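Structural polyprotein, VP1 (Israeli acute paralysis virus, PDB 5CDD) probably serves as a structural component of the viral capsid, forming one beta-sandwich subunit of the icosahedral shell's pentamers. Local coordinates at residues Leu102-Phe113 and Ser130-His141; Val143-Tyr151 and Lys162-Tyr170. One frame throughout, in Å; residues are numbered along the deposited sequence.

Contact 1: residues Leu102-Phe113 and Ser130-His141; sequences LKQSQTCYIRSF and SHITYPVINPVH
Ile110 and Thr133 exchange two backbone hydrogen bonds, Ile110 N to Thr133 O at 2.8 Å and Thr133 N to Ile110 O at 3.0 Å, and Ser112 repeats the exchange with His131. The strands 110-113 and 131-133 thus run antiparallel, at 166°, with Arg111 and Ile132 as the non-hydrogen-bonded pair between them.

Arg111 illustrates how a long side chain can be steered along its neighbour. Its CB sits near the backbone oxygen of His131; CG then turns beside the backbone N (chi1 -65°), and bends at chi2 and chi3 fold the chain so that CD lies 3.4 Å from Ile132 CB. Farther out, NE comes 3.6 Å from Ser130 OG, which lies at the guanidinium edge. Phe113 CZ sits over one guanidinium face, toward its rim, and NH2 makes a weak, long ion pair with Asp51 of a second copy of this protein.

Ile110 and Ser112 point to the other side of the sheet. CG2 of Ile110 makes a CH-pi contact over one face of the His141 imidazole, 3.8 Å from its centroid, while Ser112 OG meets the edge of that ring; His131 ND1 lies over the rim of the opposite face. Pro135 CG fits against Ile110 CG1, at 3.8 Å, and Cys108 SG. Beyond the strands, Tyr134 takes Tyr109 CB over one face, 4.1 Å from the ring centroid, and Thr107 CG2 at its edge, and its hydroxyl bonds Asn98 O of the second copy.

Because 131-133 is an outermost strand of its sheet within the chain and His141 belongs to the sheet facing it, this combines edge-strand pairing with packing between sheets, as in the jelly-roll beta sandwich of picorna-like capsid proteins.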
# COMPACT_ATOMS: atom_id res chain seq x y z
N LEU A 102 34.23 -18.10 29.78
CA LEU A 102 34.50 -16.67 29.87
C LEU A 102 34.81 -16.17 31.27
O LEU A 102 34.00 -16.31 32.19
CB LEU A 102 33.32 -15.88 29.30
CG LEU A 102 33.03 -16.13 27.81
CD1 LEU A 102 31.87 -15.27 27.37
CD2 LEU A 102 34.27 -15.81 26.98
N LYS A 103 35.99 -15.59 31.43
CA LYS A 103 36.42 -15.05 32.71
C LYS A 103 35.98 -13.58 32.77
O LYS A 103 36.17 -12.84 31.81
CB LYS A 103 37.95 -15.11 32.83
CG LYS A 103 38.58 -16.49 32.61
CD LYS A 103 39.92 -16.57 33.33
CE LYS A 103 40.77 -17.74 32.85
NZ LYS A 103 41.50 -17.41 31.59
N GLN A 104 35.40 -13.17 33.89
CA GLN A 104 34.95 -11.79 34.04
C GLN A 104 36.15 -10.87 34.20
O GLN A 104 36.05 -9.65 34.02
CB GLN A 104 34.03 -11.65 35.25
CG GLN A 104 33.25 -10.35 35.30
CD GLN A 104 32.30 -10.28 36.48
OE1 GLN A 104 31.48 -11.17 36.68
NE2 GLN A 104 32.41 -9.21 37.27
N SER A 105 37.30 -11.46 34.52
CA SER A 105 38.53 -10.72 34.70
C SER A 105 39.07 -10.32 33.33
O SER A 105 40.16 -9.76 33.21
CB SER A 105 39.57 -11.57 35.43
OG SER A 105 39.91 -12.73 34.69
N GLN A 106 38.30 -10.64 32.29
CA GLN A 106 38.69 -10.33 30.92
C GLN A 106 37.51 -9.83 30.10
O GLN A 106 36.36 -9.92 30.51
CB GLN A 106 39.25 -11.58 30.24
CG GLN A 106 40.52 -12.14 30.84
CD GLN A 106 41.01 -13.37 30.09
OE1 GLN A 106 40.31 -14.38 30.00
NE2 GLN A 106 42.21 -13.28 29.53
N THR A 107 37.84 -9.30 28.92
CA THR A 107 36.85 -8.82 27.97
C THR A 107 37.27 -9.44 26.65
O THR A 107 38.02 -8.84 25.87
CB THR A 107 36.86 -7.28 27.84
OG1 THR A 107 36.34 -6.70 29.04
CG2 THR A 107 36.01 -6.84 26.67
N CYS A 108 36.81 -10.66 26.41
CA CYS A 108 37.14 -11.39 25.20
C CYS A 108 36.41 -10.87 23.98
O CYS A 108 35.20 -10.65 24.01
CB CYS A 108 36.81 -12.87 25.40
SG CYS A 108 37.04 -13.88 23.93
N TYR A 109 37.16 -10.65 22.90
CA TYR A 109 36.58 -10.18 21.65
C TYR A 109 37.23 -10.90 20.48
O TYR A 109 38.37 -11.36 20.58
CB TYR A 109 36.76 -8.66 21.52
CG TYR A 109 38.19 -8.19 21.32
CD1 TYR A 109 38.82 -8.34 20.09
CD2 TYR A 109 38.89 -7.59 22.36
CE1 TYR A 109 40.13 -7.90 19.90
CE2 TYR A 109 40.20 -7.15 22.18
CZ TYR A 109 40.81 -7.31 20.95
OH TYR A 109 42.11 -6.87 20.76
N ILE A 110 36.50 -11.00 19.38
CA ILE A 110 36.99 -11.68 18.18
C ILE A 110 37.07 -10.72 17.00
O ILE A 110 36.09 -10.04 16.69
CB ILE A 110 36.07 -12.85 17.79
CG1 ILE A 110 35.84 -13.78 18.99
CG2 ILE A 110 36.66 -13.61 16.62
CD1 ILE A 110 37.09 -14.48 19.48
N ARG A 111 38.23 -10.66 16.36
CA ARG A 111 38.44 -9.80 15.20
C ARG A 111 38.77 -10.66 13.99
O ARG A 111 39.50 -11.65 14.10
CB ARG A 111 39.61 -8.84 15.46
CG ARG A 111 39.41 -7.83 16.57
CD ARG A 111 38.61 -6.63 16.10
NE ARG A 111 39.32 -5.80 15.12
CZ ARG A 111 40.42 -5.10 15.38
NH1 ARG A 111 40.96 -5.12 16.59
NH2 ARG A 111 40.97 -4.36 14.43
N SER A 112 38.24 -10.29 12.83
CA SER A 112 38.51 -11.02 11.60
C SER A 112 38.89 -10.02 10.51
O SER A 112 38.26 -8.98 10.37
CB SER A 112 37.29 -11.85 11.18
OG SER A 112 36.14 -11.05 11.02
N PHE A 113 39.93 -10.35 9.75
CA PHE A 113 40.41 -9.48 8.69
C PHE A 113 40.54 -10.25 7.38
O PHE A 113 40.23 -11.44 7.31
CB PHE A 113 41.80 -8.93 9.04
CG PHE A 113 41.88 -8.32 10.41
CD1 PHE A 113 41.62 -6.97 10.60
CD2 PHE A 113 42.24 -9.10 11.51
CE1 PHE A 113 41.70 -6.40 11.87
CE2 PHE A 113 42.32 -8.54 12.78
CZ PHE A 113 42.06 -7.18 12.96
N SER A 130 36.89 -5.20 8.29
CA SER A 130 37.03 -5.98 9.51
C SER A 130 35.72 -6.13 10.29
O SER A 130 34.81 -5.30 10.16
CB SER A 130 38.08 -5.33 10.42
OG SER A 130 38.10 -5.94 11.70
N HIS A 131 35.63 -7.19 11.08
CA HIS A 131 34.46 -7.45 11.90
C HIS A 131 34.92 -7.82 13.31
O HIS A 131 36.00 -8.38 13.48
CB HIS A 131 33.64 -8.61 11.32
CG HIS A 131 32.38 -8.89 12.09
ND1 HIS A 131 31.80 -10.14 12.13
CD2 HIS A 131 31.59 -8.09 12.84
CE1 HIS A 131 30.71 -10.10 12.88
NE2 HIS A 131 30.57 -8.86 13.32
N ILE A 132 34.10 -7.50 14.31
CA ILE A 132 34.44 -7.80 15.69
C ILE A 132 33.20 -8.14 16.52
O ILE A 132 32.17 -7.48 16.41
CB ILE A 132 35.17 -6.60 16.35
CG1 ILE A 132 35.37 -6.87 17.85
CG2 ILE A 132 34.37 -5.33 16.14
CD1 ILE A 132 36.10 -5.77 18.58
N THR A 133 33.32 -9.17 17.36
CA THR A 133 32.22 -9.59 18.22
C THR A 133 32.72 -9.87 19.63
O THR A 133 33.91 -10.06 19.85
CB THR A 133 31.52 -10.86 17.69
OG1 THR A 133 32.42 -11.97 17.76
CG2 THR A 133 31.08 -10.66 16.25
N TYR A 134 31.80 -9.90 20.59
CA TYR A 134 32.13 -10.18 21.98
C TYR A 134 31.36 -11.42 22.41
O TYR A 134 30.17 -11.35 22.70
CB TYR A 134 31.77 -9.00 22.87
CG TYR A 134 32.56 -7.75 22.57
CD1 TYR A 134 32.28 -6.97 21.45
CD2 TYR A 134 33.61 -7.35 23.41
CE1 TYR A 134 33.02 -5.82 21.16
CE2 TYR A 134 34.36 -6.20 23.13
CZ TYR A 134 34.06 -5.44 22.01
OH TYR A 134 34.80 -4.31 21.73
N PRO A 135 32.04 -12.58 22.46
CA PRO A 135 31.46 -13.87 22.85
C PRO A 135 30.56 -13.84 24.08
O PRO A 135 29.66 -14.67 24.21
CB PRO A 135 32.69 -14.75 23.05
CG PRO A 135 33.63 -14.22 22.01
CD PRO A 135 33.49 -12.73 22.20
N VAL A 136 30.80 -12.90 24.98
CA VAL A 136 29.99 -12.81 26.19
C VAL A 136 28.55 -12.43 25.88
O VAL A 136 27.63 -12.84 26.59
CB VAL A 136 30.58 -11.80 27.19
CG1 VAL A 136 30.48 -10.39 26.64
CG2 VAL A 136 29.87 -11.92 28.52
N ILE A 137 28.35 -11.66 24.82
CA ILE A 137 27.00 -11.24 24.42
C ILE A 137 26.61 -11.82 23.06
O ILE A 137 25.43 -11.88 22.72
CB ILE A 137 26.89 -9.69 24.34
CG1 ILE A 137 27.88 -9.13 23.33
CG2 ILE A 137 27.13 -9.08 25.71
CD1 ILE A 137 27.82 -7.62 23.19
N ASN A 138 27.60 -12.25 22.29
CA ASN A 138 27.36 -12.84 20.98
C ASN A 138 28.33 -13.99 20.71
O ASN A 138 29.43 -13.79 20.18
CB ASN A 138 27.48 -11.77 19.89
CG ASN A 138 27.26 -12.33 18.49
OD1 ASN A 138 26.48 -13.26 18.29
ND2 ASN A 138 27.94 -11.74 17.51
N PRO A 139 27.94 -15.22 21.09
CA PRO A 139 28.72 -16.45 20.93
C PRO A 139 29.10 -16.80 19.50
O PRO A 139 30.06 -17.54 19.28
CB PRO A 139 27.81 -17.51 21.54
CG PRO A 139 27.01 -16.75 22.54
CD PRO A 139 26.68 -15.49 21.80
N VAL A 140 28.36 -16.28 18.53
CA VAL A 140 28.62 -16.59 17.13
C VAL A 140 29.22 -15.44 16.32
O VAL A 140 28.64 -14.36 16.22
CB VAL A 140 27.32 -17.04 16.42
CG1 VAL A 140 27.64 -17.56 15.03
CG2 VAL A 140 26.62 -18.10 17.25
N HIS A 141 30.39 -15.69 15.75
CA HIS A 141 31.10 -14.70 14.94
C HIS A 141 30.91 -15.08 13.47
O HIS A 141 31.54 -16.01 12.97
CB HIS A 141 32.58 -14.68 15.31
CG HIS A 141 33.37 -13.58 14.67
ND1 HIS A 141 33.88 -13.68 13.39
CD2 HIS A 141 33.74 -12.37 15.13
CE1 HIS A 141 34.54 -12.57 13.10
NE2 HIS A 141 34.47 -11.76 14.14

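Contact 2: residues Val143-Tyr151 and Lys162-Tyr170; sequences VEVPFYSQY and KGYDSSLMY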
# COMPACT_ATOMS: atom_id res chain seq x y z
N VAL A 143 31.17 -14.04 9.54
CA VAL A 143 31.87 -13.15 8.62
C VAL A 143 31.94 -13.72 7.20
O VAL A 143 31.96 -14.94 7.01
CB VAL A 143 33.30 -12.86 9.14
CG1 VAL A 143 34.10 -14.15 9.21
CG2 VAL A 143 33.99 -11.84 8.25
N GLU A 144 31.97 -12.84 6.21
CA GLU A 144 32.03 -13.27 4.81
C GLU A 144 33.24 -12.69 4.09
O GLU A 144 33.59 -11.53 4.27
CB GLU A 144 30.77 -12.82 4.08
CG GLU A 144 30.67 -13.34 2.65
CD GLU A 144 29.54 -12.70 1.89
OE1 GLU A 144 28.43 -12.59 2.45
OE2 GLU A 144 29.75 -12.32 0.72
N VAL A 145 33.87 -13.52 3.26
CA VAL A 145 35.04 -13.11 2.50
C VAL A 145 34.65 -12.96 1.03
O VAL A 145 34.34 -13.94 0.36
CB VAL A 145 36.17 -14.15 2.61
CG1 VAL A 145 37.36 -13.72 1.78
CG2 VAL A 145 36.56 -14.33 4.06
N PRO A 146 34.67 -11.72 0.51
CA PRO A 146 34.31 -11.47 -0.89
C PRO A 146 35.31 -12.16 -1.81
O PRO A 146 36.37 -12.61 -1.37
CB PRO A 146 34.40 -9.95 -1.01
CG PRO A 146 34.13 -9.48 0.38
CD PRO A 146 34.92 -10.45 1.21
N PHE A 147 34.97 -12.26 -3.09
CA PHE A 147 35.87 -12.88 -4.04
C PHE A 147 36.69 -11.81 -4.75
O PHE A 147 36.33 -11.36 -5.84
CB PHE A 147 35.11 -13.71 -5.08
CG PHE A 147 36.01 -14.49 -6.01
CD1 PHE A 147 36.88 -15.45 -5.51
CD2 PHE A 147 35.97 -14.27 -7.38
CE1 PHE A 147 37.71 -16.19 -6.37
CE2 PHE A 147 36.79 -14.99 -8.25
CZ PHE A 147 37.66 -15.96 -7.74
N TYR A 148 37.77 -11.38 -4.11
CA TYR A 148 38.67 -10.39 -4.68
C TYR A 148 39.76 -11.24 -5.31
O TYR A 148 40.64 -11.74 -4.61
CB TYR A 148 39.26 -9.50 -3.59
CG TYR A 148 38.27 -8.58 -2.90
CD1 TYR A 148 37.50 -7.68 -3.63
CD2 TYR A 148 38.16 -8.56 -1.51
CE1 TYR A 148 36.65 -6.78 -3.00
CE2 TYR A 148 37.31 -7.67 -0.86
CZ TYR A 148 36.56 -6.78 -1.61
OH TYR A 148 35.74 -5.87 -0.98
N SER A 149 39.72 -11.40 -6.63
CA SER A 149 40.69 -12.24 -7.31
C SER A 149 41.31 -11.65 -8.57
O SER A 149 40.71 -10.80 -9.24
CB SER A 149 40.03 -13.58 -7.66
OG SER A 149 40.89 -14.41 -8.42
N GLN A 150 42.51 -12.10 -8.89
CA GLN A 150 43.22 -11.66 -10.09
C GLN A 150 42.77 -12.51 -11.27
O GLN A 150 43.05 -12.18 -12.43
CB GLN A 150 44.73 -11.82 -9.90
CG GLN A 150 45.36 -10.90 -8.88
CD GLN A 150 46.87 -11.09 -8.78
OE1 GLN A 150 47.34 -12.11 -8.28
NE2 GLN A 150 47.62 -10.11 -9.27
N TYR A 151 42.08 -13.61 -10.97
CA TYR A 151 41.59 -14.53 -11.99
C TYR A 151 40.10 -14.82 -11.80
O TYR A 151 39.59 -14.75 -10.68
CB TYR A 151 42.36 -15.85 -11.91
CG TYR A 151 43.85 -15.70 -12.05
CD1 TYR A 151 44.42 -15.34 -13.27
CD2 TYR A 151 44.70 -15.93 -10.97
CE1 TYR A 151 45.80 -15.22 -13.42
CE2 TYR A 151 46.08 -15.82 -11.10
CZ TYR A 151 46.62 -15.47 -12.33
OH TYR A 151 47.99 -15.37 -12.46
N LYS A 162 49.30 -18.11 -4.86
CA LYS A 162 50.02 -17.35 -3.85
C LYS A 162 49.53 -15.91 -3.83
O LYS A 162 50.12 -15.03 -4.44
CB LYS A 162 51.52 -17.37 -4.13
CG LYS A 162 52.35 -16.51 -3.17
CD LYS A 162 52.35 -17.05 -1.75
CE LYS A 162 53.15 -16.14 -0.83
NZ LYS A 162 53.32 -16.71 0.53
N GLY A 163 48.43 -15.69 -3.11
CA GLY A 163 47.87 -14.36 -3.01
C GLY A 163 47.10 -13.93 -4.24
O GLY A 163 47.05 -12.74 -4.55
N TYR A 164 46.50 -14.88 -4.95
CA TYR A 164 45.73 -14.55 -6.15
C TYR A 164 44.36 -14.01 -5.77
O TYR A 164 43.84 -13.10 -6.41
CB TYR A 164 45.56 -15.78 -7.05
CG TYR A 164 46.84 -16.29 -7.66
CD1 TYR A 164 47.86 -15.40 -8.02
CD2 TYR A 164 47.03 -17.65 -7.92
CE1 TYR A 164 49.04 -15.85 -8.61
CE2 TYR A 164 48.21 -18.11 -8.51
CZ TYR A 164 49.21 -17.21 -8.86
OH TYR A 164 50.37 -17.66 -9.44
N ASP A 165 43.78 -14.58 -4.72
CA ASP A 165 42.48 -14.17 -4.22
C ASP A 165 42.58 -13.93 -2.72
O ASP A 165 43.58 -14.26 -2.08
CB ASP A 165 41.43 -15.23 -4.53
CG ASP A 165 41.76 -16.58 -3.93
OD1 ASP A 165 42.92 -17.04 -4.08
OD2 ASP A 165 40.87 -17.19 -3.31
N SER A 166 41.52 -13.34 -2.16
CA SER A 166 41.47 -13.03 -0.73
C SER A 166 41.09 -14.21 0.16
O SER A 166 40.45 -15.16 -0.28
CB SER A 166 40.49 -11.88 -0.50
OG SER A 166 39.24 -12.16 -1.10
N SER A 167 41.50 -14.12 1.42
CA SER A 167 41.22 -15.15 2.40
C SER A 167 40.91 -14.48 3.74
O SER A 167 40.96 -13.26 3.85
CB SER A 167 42.43 -16.09 2.54
OG SER A 167 42.19 -17.10 3.49
N LEU A 168 40.58 -15.29 4.74
CA LEU A 168 40.26 -14.75 6.06
C LEU A 168 41.39 -14.93 7.07
O LEU A 168 42.18 -15.87 6.99
CB LEU A 168 39.00 -15.43 6.60
CG LEU A 168 38.48 -14.94 7.95
CD1 LEU A 168 37.79 -13.60 7.75
CD2 LEU A 168 37.51 -15.94 8.54
N MET A 169 41.48 -13.99 8.01
CA MET A 169 42.48 -14.05 9.06
C MET A 169 41.76 -13.87 10.39
O MET A 169 41.06 -12.88 10.60
CB MET A 169 43.53 -12.95 8.88
CG MET A 169 44.61 -12.99 9.94
SD MET A 169 45.99 -11.93 9.56
CE MET A 169 45.37 -10.33 10.09
N TYR A 170 41.94 -14.83 11.29
CA TYR A 170 41.29 -14.82 12.59
C TYR A 170 42.16 -14.23 13.70
O TYR A 170 43.38 -14.30 13.65
CB TYR A 170 40.91 -16.25 12.95
CG TYR A 170 39.80 -16.38 13.96
CD1 TYR A 170 38.50 -16.04 13.61
CD2 TYR A 170 40.05 -16.85 15.24
CE1 TYR A 170 37.46 -16.17 14.53
CE2 TYR A 170 39.02 -16.99 16.16
CZ TYR A 170 37.72 -16.65 15.80
OH TYR A 170 36.70 -16.78 16.70
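Ser149 and Asp165 bring their backbones together in a single bridge, with CA atoms 4.1 Å apart, where the two segments have left or not yet entered their strands. The axes of strands 143-145 and 166-170 come no closer than 7.4 Å, and their directions are roughly antiparallel, at 148°, so side chains rather than backbone bonds fill the gap between them. On one side of the bridge Gln150 N donates to Tyr164 O at 3.0 Å, tilted from the carbonyl plane; on the other, Ser166 N reaches Tyr148 O in a weak bond.

Ser166 OG stands between its own backbone N and carbonyl carbon (chi1 52°), which turns it toward segment 143-151: Tyr148 N makes a weak hydrogen bond to it, and Pro146 O lies 2.9 Å away. In the strand part, Leu168 takes up two valines, its CB meeting Val145 CG2 at 3.7 Å and its CD2 meeting Val143 CG1 at 3.9 Å.

At the far end two tyrosines form a T-shaped pair, planes at 84°. CE2 on the edge of Tyr151 stands over the centre of the Tyr164 ring, and the backbone N of Lys162 lies over the rim of its other face. Gln150 OE1 comes to the edge of the same ring and accepts a bond from Lys215 of a neighbouring structural polyprotein chain.

Asp165 turns its carboxylate to Arg117 in a salt bridge and to the hydroxyl of Tyr88. Strand 140-145 is paired with strand 87-98, whose Tyr94 and Phe96 also touch Leu168, while strand 166-172 lies between strands 61-62 and 110-116 in the facing sheet.

The two contacts show how one sandwich is tied together at two adjoining places. Their centres lie about 23 Å apart, and they come in series along the chain, contact 1 closing before contact 2 opens. Strand 140-145 enters both, ending contact 1 and starting contact 2, and strands 110-116 and 166-172 are neighbours in the opposing sheet. The contacts meet directly where Phe113 N probably donates a hydrogen bond to Met169 O, at 2.9 Å, and where Ser112 packs on Val143. Contact 1 pairs two strands of one sheet and also reaches the facing sheet through His141, whereas contact 2 spans both; each also touches a second copy of the protein, consistent with a part in pentamer assembly.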